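Local coordinates for protein Pex (Synechococcus elongatus PCC 7942, PDB 2E1N) that modifies the cyanobacterial circadian clock as a period extender and probably binds DNA through a PadR-like winged-helix domain, at residues E33-Y38 against Y72-F77; L40-H45 against T51-H56. All coordinates share one frame; numbering follows the deposited sequence.

Helix 32-43 takes part in both contacts: its first half packs on helix 68-80 in contact 1 and its C-terminal part packs on helix 50-60 in contact 2, the two centres lying about 11 Å apart. Together they form the three-helix core of a winged-helix domain, with strands 84-89 and 98-103 as the wing. Tyr38 joins them, since its OH is 2.7 Å from Leu53 O, a probable hydrogen bond, and packs 3.3 Å from His56 CD2. Contact 1 is also covered by the second subunit, which does not touch the segments of contact 2. A sulfate ion lies at Thr51, at the N-terminal end of helix 50-60, beyond contact 2.

Contact 1: residues E33-Y38 against Y72-F77; sequences ELAVCY and YTALKF
Apolar side-chain contacts carry the meeting of Val36 and Ala35 with Ala74 and Phe77 of the other helix. Val36 CG2 sits 3.8 Å from Ala74 CB and, on its other flank, 3.9 Å from Phe77 CD2, approaching that ring obliquely. The first torsion of Val36 explains this double use: CG1 is anti to the backbone N (chi1 167°), which leaves CG2 beside that N, at the Ala74 side. Ala35 CB adds a methyl-to-methyl contact with Ala74 CB at 4.1 Å.

Backbone proximity comes with the small side chain of Ala74. Val36 CA and Ala74 CA are 5.1 Å apart, and the short helix axes pass at 8.7 Å with a crossing angle of -62°.

Other residues cover the edges of the contact. Ala35 also touches Leu66 and Val70, whereas the second subunit supplies Met13 against Val36 and Phe77, and Phe15 whose ring meets that of Phe77 at a steep angle.

The touching residues are all buried, and their side-chain contacts are between carbons, although Val36 N lies 4.0 Å from Ala74 CB. The geometry is consistent with hydrophobic packing without a polar bond between the segments, Phe77 serving both the domain core and the dimer interface.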
loop_
_atom_site.group_PDB
_atom_site.type_symbol
_atom_site.label_atom_id
_atom_site.label_comp_id
_atom_site.label_asym_id
_atom_site.label_seq_id
_atom_site.Cartn_x
_atom_site.Cartn_y
_atom_site.Cartn_z
ATOM N N GLU B 33 2.844 12.676 3.284
ATOM C CA GLU B 33 3.806 12.967 2.244
ATOM C C GLU B 33 3.223 12.861 0.854
ATOM O O GLU B 33 3.404 13.763 0.021
ATOM C CB GLU B 33 5.019 12.053 2.364
ATOM C CG GLU B 33 5.742 12.168 3.669
ATOM C CD GLU B 33 5.131 11.383 4.820
ATOM O OE1 GLU B 33 4.142 10.611 4.687
ATOM O OE2 GLU B 33 5.672 11.568 5.922
ATOM N N LEU B 34 2.474 11.787 0.598
ATOM C CA LEU B 34 1.813 11.643 -0.681
ATOM C C LEU B 34 0.712 12.657 -0.854
ATOM O O LEU B 34 0.498 13.144 -1.975
ATOM C CB LEU B 34 1.168 10.260 -0.832
ATOM C CG LEU B 34 2.160 9.138 -1.003
ATOM C CD1 LEU B 34 1.566 7.789 -0.566
ATOM C CD2 LEU B 34 2.578 9.156 -2.478
ATOM N N ALA B 35 0.025 13.002 0.228
ATOM C CA ALA B 35 -1.053 14.016 0.129
ATOM C C ALA B 35 -0.518 15.395 -0.272
ATOM O O ALA B 35 -1.161 16.087 -1.060
ATOM C CB ALA B 35 -1.814 14.115 1.430
ATOM N N VAL B 36 0.628 15.813 0.270
ATOM C CA VAL B 36 1.244 17.063 -0.157
ATOM C C VAL B 36 1.509 17.065 -1.666
ATOM O O VAL B 36 1.205 18.034 -2.363
ATOM C CB VAL B 36 2.525 17.375 0.659
ATOM C CG1 VAL B 36 3.326 18.542 -0.078
ATOM C CG2 VAL B 36 2.188 17.729 2.038
ATOM N N CYS B 37 2.062 15.968 -2.194
ATOM C CA CYS B 37 2.376 15.899 -3.639
ATOM C C CYS B 37 1.126 15.827 -4.514
ATOM O O CYS B 37 1.062 16.471 -5.573
ATOM C CB CYS B 37 3.289 14.723 -3.886
ATOM S SG CYS B 37 4.828 14.931 -2.937
ATOM N N TYR B 38 0.128 15.049 -4.082
ATOM C CA TYR B 38 -1.172 14.997 -4.789
ATOM C C TYR B 38 -1.845 16.387 -4.839
ATOM O O TYR B 38 -2.279 16.870 -5.881
ATOM C CB TYR B 38 -2.114 13.973 -4.116
ATOM C CG TYR B 38 -3.574 14.199 -4.510
ATOM C CD1 TYR B 38 -4.004 14.000 -5.825
ATOM C CD2 TYR B 38 -4.497 14.624 -3.579
ATOM C CE1 TYR B 38 -5.340 14.266 -6.189
ATOM C CE2 TYR B 38 -5.826 14.865 -3.939
ATOM C CZ TYR B 38 -6.211 14.713 -5.262
ATOM O OH TYR B 38 -7.493 14.956 -5.677
ATOM N N TYR B 72 -5.774 18.196 5.985
ATOM C CA TYR B 72 -5.533 19.447 6.678
ATOM C C TYR B 72 -4.101 19.548 7.161
ATOM O O TYR B 72 -3.524 20.636 7.161
ATOM C CB TYR B 72 -6.598 19.669 7.718
ATOM C CG TYR B 72 -7.842 20.232 7.015
ATOM C CD1 TYR B 72 -8.974 19.447 6.799
ATOM C CD2 TYR B 72 -7.825 21.515 6.460
ATOM C CE1 TYR B 72 -10.086 19.956 6.125
ATOM C CE2 TYR B 72 -8.914 22.025 5.776
ATOM C CZ TYR B 72 -10.036 21.247 5.606
ATOM O OH TYR B 72 -11.126 21.764 4.940
ATOM N N THR B 73 -3.492 18.410 7.488
ATOM C CA THR B 73 -2.034 18.325 7.722
ATOM C C THR B 73 -1.226 18.824 6.525
ATOM O O THR B 73 -0.276 19.654 6.633
ATOM C CB THR B 73 -1.633 16.887 8.031
ATOM O OG1 THR B 73 -2.278 16.493 9.267
ATOM C CG2 THR B 73 -0.102 16.755 8.161
ATOM N N ALA B 74 -1.604 18.329 5.373
ATOM C CA ALA B 74 -0.932 18.711 4.121
ATOM C C ALA B 74 -1.148 20.159 3.780
ATOM O O ALA B 74 -0.184 20.881 3.383
ATOM C CB ALA B 74 -1.442 17.851 2.992
ATOM N N LEU B 75 -2.378 20.622 3.914
ATOM C CA LEU B 75 -2.645 22.056 3.617
ATOM C C LEU B 75 -1.926 23.002 4.567
ATOM O O LEU B 75 -1.379 23.998 4.129
ATOM C CB LEU B 75 -4.099 22.396 3.606
ATOM C CG LEU B 75 -4.984 21.674 2.583
ATOM C CD1 LEU B 75 -6.478 21.851 2.968
ATOM C CD2 LEU B 75 -4.641 22.163 1.220
ATOM N N LYS B 76 -1.914 22.689 5.845
ATOM C CA LYS B 76 -1.229 23.517 6.808
ATOM C C LYS B 76 0.268 23.579 6.515
ATOM O O LYS B 76 0.866 24.649 6.608
ATOM C CB LYS B 76 -1.468 23.003 8.213
ATOM C CG LYS B 76 -0.930 23.928 9.272
ATOM C CD LYS B 76 -0.962 23.281 10.649
ATOM C CE LYS B 76 -1.092 24.345 11.747
ATOM N NZ LYS B 76 -1.181 23.767 13.121
ATOM N N PHE B 77 0.888 22.448 6.187
ATOM C CA PHE B 77 2.307 22.397 5.833
ATOM C C PHE B 77 2.591 23.318 4.667
ATOM O O PHE B 77 3.521 24.123 4.684
ATOM C CB PHE B 77 2.725 20.972 5.479
ATOM C CG PHE B 77 4.097 20.852 4.903
ATOM C CD1 PHE B 77 5.218 21.025 5.711
ATOM C CD2 PHE B 77 4.297 20.636 3.540
ATOM C CE1 PHE B 77 6.501 20.941 5.166
ATOM C CE2 PHE B 77 5.547 20.561 3.002
ATOM C CZ PHE B 77 6.677 20.708 3.828
#

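Contact 2: residues L40-H45 against T51-H56. With SO4 (sulfate ion), chain D.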
loop_
_atom_site.group_PDB
_atom_site.type_symbol
_atom_site.label_atom_id
_atom_site.label_comp_id
_atom_site.label_asym_id
_atom_site.label_seq_id
_atom_site.Cartn_x
_atom_site.Cartn_y
_atom_site.Cartn_z
ATOM N N LEU B 40 -0.541 19.304 -4.580
ATOM C CA LEU B 40 0.195 20.167 -5.486
ATOM C C LEU B 40 0.018 19.834 -6.962
ATOM O O LEU B 40 -0.093 20.746 -7.791
ATOM C CB LEU B 40 1.668 20.230 -5.080
ATOM C CG LEU B 40 1.947 21.012 -3.770
ATOM C CD1 LEU B 40 3.454 20.969 -3.469
ATOM C CD2 LEU B 40 1.404 22.494 -3.763
ATOM N N ALA B 41 -0.074 18.539 -7.277
ATOM C CA ALA B 41 -0.384 18.082 -8.651
ATOM C C ALA B 41 -1.718 18.682 -9.143
ATOM O O ALA B 41 -1.798 19.113 -10.304
ATOM C CB ALA B 41 -0.394 16.554 -8.721
ATOM N N VAL B 42 -2.726 18.734 -8.276
ATOM C CA VAL B 42 -4.016 19.347 -8.602
ATOM C C VAL B 42 -3.902 20.850 -8.804
ATOM O O VAL B 42 -4.350 21.385 -9.821
ATOM C CB VAL B 42 -5.095 19.015 -7.541
ATOM C CG1 VAL B 42 -6.422 19.736 -7.857
ATOM C CG2 VAL B 42 -5.298 17.501 -7.457
ATOM N N LEU B 43 -3.279 21.528 -7.835
ATOM C CA LEU B 43 -3.218 22.980 -7.810
ATOM C C LEU B 43 -2.361 23.571 -8.934
ATOM O O LEU B 43 -2.503 24.746 -9.273
ATOM C CB LEU B 43 -2.740 23.432 -6.423
ATOM C CG LEU B 43 -3.676 23.123 -5.258
ATOM C CD1 LEU B 43 -3.124 23.749 -3.959
ATOM C CD2 LEU B 43 -5.134 23.631 -5.499
ATOM N N ARG B 44 -1.464 22.766 -9.513
ATOM C CA ARG B 44 -0.712 23.204 -10.681
ATOM C C ARG B 44 -1.611 23.413 -11.909
ATOM O O ARG B 44 -1.196 24.127 -12.829
ATOM C CB ARG B 44 0.429 22.248 -11.006
ATOM C CG ARG B 44 1.550 22.352 -9.974
ATOM C CD ARG B 44 2.680 21.371 -10.247
ATOM N NE ARG B 44 3.146 21.471 -11.616
ATOM C CZ ARG B 44 3.968 22.397 -12.068
ATOM N NH1 ARG B 44 4.439 23.351 -11.284
ATOM N NH2 ARG B 44 4.317 22.361 -13.334
ATOM N N HIS B 45 -2.791 22.788 -11.937
ATOM C CA HIS B 45 -3.762 22.985 -13.019
ATOM C C HIS B 45 -4.976 23.845 -12.688
ATOM O O HIS B 45 -5.552 24.446 -13.582
ATOM C CB HIS B 45 -4.285 21.639 -13.478
ATOM C CG HIS B 45 -3.211 20.618 -13.665
ATOM N ND1 HIS B 45 -3.267 19.367 -13.083
ATOM C CD2 HIS B 45 -2.033 20.676 -14.334
ATOM C CE1 HIS B 45 -2.182 18.688 -13.409
ATOM N NE2 HIS B 45 -1.416 19.459 -14.165
ATOM N N THR B 51 -13.167 19.577 0.001
ATOM C CA THR B 51 -14.127 18.517 -0.306
ATOM C C THR B 51 -13.868 18.035 -1.751
ATOM O O THR B 51 -13.900 16.836 -2.051
ATOM C CB THR B 51 -15.597 19.006 -0.070
ATOM O OG1 THR B 51 -15.836 20.137 -0.879
ATOM C CG2 THR B 51 -15.767 19.489 1.316
ATOM N N GLU B 52 -13.538 18.959 -2.647
ATOM C CA GLU B 52 -13.196 18.594 -4.018
ATOM C C GLU B 52 -11.903 17.777 -4.119
ATOM O O GLU B 52 -11.854 16.842 -4.927
ATOM C CB GLU B 52 -13.115 19.831 -4.930
ATOM C CG GLU B 52 -12.818 19.536 -6.394
ATOM C CD GLU B 52 -12.876 20.753 -7.294
ATOM O OE1 GLU B 52 -11.894 21.530 -7.333
ATOM O OE2 GLU B 52 -13.918 20.933 -7.989
ATOM N N LEU B 53 -10.862 18.150 -3.373
ATOM C CA LEU B 53 -9.592 17.434 -3.416
ATOM C C LEU B 53 -9.771 15.973 -3.007
ATOM O O LEU B 53 -9.201 15.037 -3.638
ATOM C CB LEU B 53 -8.559 18.094 -2.514
ATOM C CG LEU B 53 -7.940 19.403 -3.070
ATOM C CD1 LEU B 53 -7.343 20.309 -1.958
ATOM C CD2 LEU B 53 -6.912 19.117 -4.202
ATOM N N ILE B 54 -10.577 15.765 -1.982
ATOM C CA ILE B 54 -10.898 14.408 -1.518
ATOM C C ILE B 54 -11.681 13.609 -2.570
ATOM O O ILE B 54 -11.356 12.433 -2.853
ATOM C CB ILE B 54 -11.637 14.451 -0.130
ATOM C CG1 ILE B 54 -10.678 14.992 0.954
ATOM C CG2 ILE B 54 -12.183 13.081 0.251
ATOM C CD1 ILE B 54 -11.244 15.269 2.296
ATOM N N GLN B 55 -12.736 14.216 -3.115
ATOM C CA GLN B 55 -13.612 13.584 -4.093
ATOM C C GLN B 55 -12.900 13.286 -5.413
ATOM O O GLN B 55 -13.056 12.196 -5.985
ATOM C CB GLN B 55 -14.853 14.438 -4.359
ATOM C CG GLN B 55 -15.780 13.817 -5.351
ATOM C CD GLN B 55 -16.934 14.717 -5.720
ATOM O OE1 GLN B 55 -17.460 15.475 -4.878
ATOM N NE2 GLN B 55 -17.327 14.669 -7.002
ATOM N N HIS B 56 -12.103 14.248 -5.872
ATOM C CA HIS B 56 -11.379 14.136 -7.107
ATOM C C HIS B 56 -10.405 12.970 -7.029
ATOM O O HIS B 56 -10.201 12.274 -8.019
ATOM C CB HIS B 56 -10.620 15.432 -7.368
ATOM C CG HIS B 56 -9.814 15.419 -8.622
ATOM N ND1 HIS B 56 -10.381 15.306 -9.871
ATOM C CD2 HIS B 56 -8.479 15.527 -8.819
ATOM C CE1 HIS B 56 -9.426 15.350 -10.787
ATOM N NE2 HIS B 56 -8.261 15.485 -10.171
HETATM S S SO4 D . -17.208 23.108 1.203
HETATM O O1 SO4 D . -17.686 22.670 2.498
HETATM O O2 SO4 D . -17.142 24.550 1.253
HETATM O O3 SO4 D . -15.901 22.561 0.867
HETATM O O4 SO4 D . -18.174 22.720 0.187
#
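Val42 meets two side chains of helix 50-60, Leu53 and His56, and shares its branches unequally between them. CG1 stands anti to the backbone N (chi1 177°) and, of the two, meets Leu53 alone, 3.7 Å from its CD2, while CG2 lies at 4.0 Å from both Leu53 CD2 and His56 CD2. Leu53 comes obliquely across Val42 and presents one methyl, CD2, which also lies 3.8 Å from Val42 CB; a single leucine branch thus covers the fork of the valine. His56 runs past Val42 in the opposite direction: its CB points toward segment 40-45, and CG anti to the backbone N (chi1 179°) carries the ring on to Val42 CG2, which it receives obliquely.

The backbones stay well apart, with 7.9 Å between Val42 CA and Leu53 CA, so side chains bridge the gap. Ser48 of the short strand 48-49 touches both Val42 and Leu53, and Leu71 of helix 68-80 packs on Leu53 as well. The His56 ring also meets that of His60, with the planes inclined to each other.

At the N-terminal end of helix 50-60, away from Val42, Thr51 OG1 donates a hydrogen bond of 3.0 Å to O3 of a sulfate ion, probably taken up from the crystallisation liquor. Arg94, Arg96 and Arg98 are hydrogen-bonded to the same ion, giving a positively lined anion site between this helix and the wing. Such a site is consistent with a place for a DNA phosphate, although the sulfate itself does not establish that role.

Separate from that site, Val42 packed against Leu53 and His56 joins the first and middle turns of helix 50-60 to the C-terminal part of helix 32-43, an apolar contact made without a polar bond between the segments.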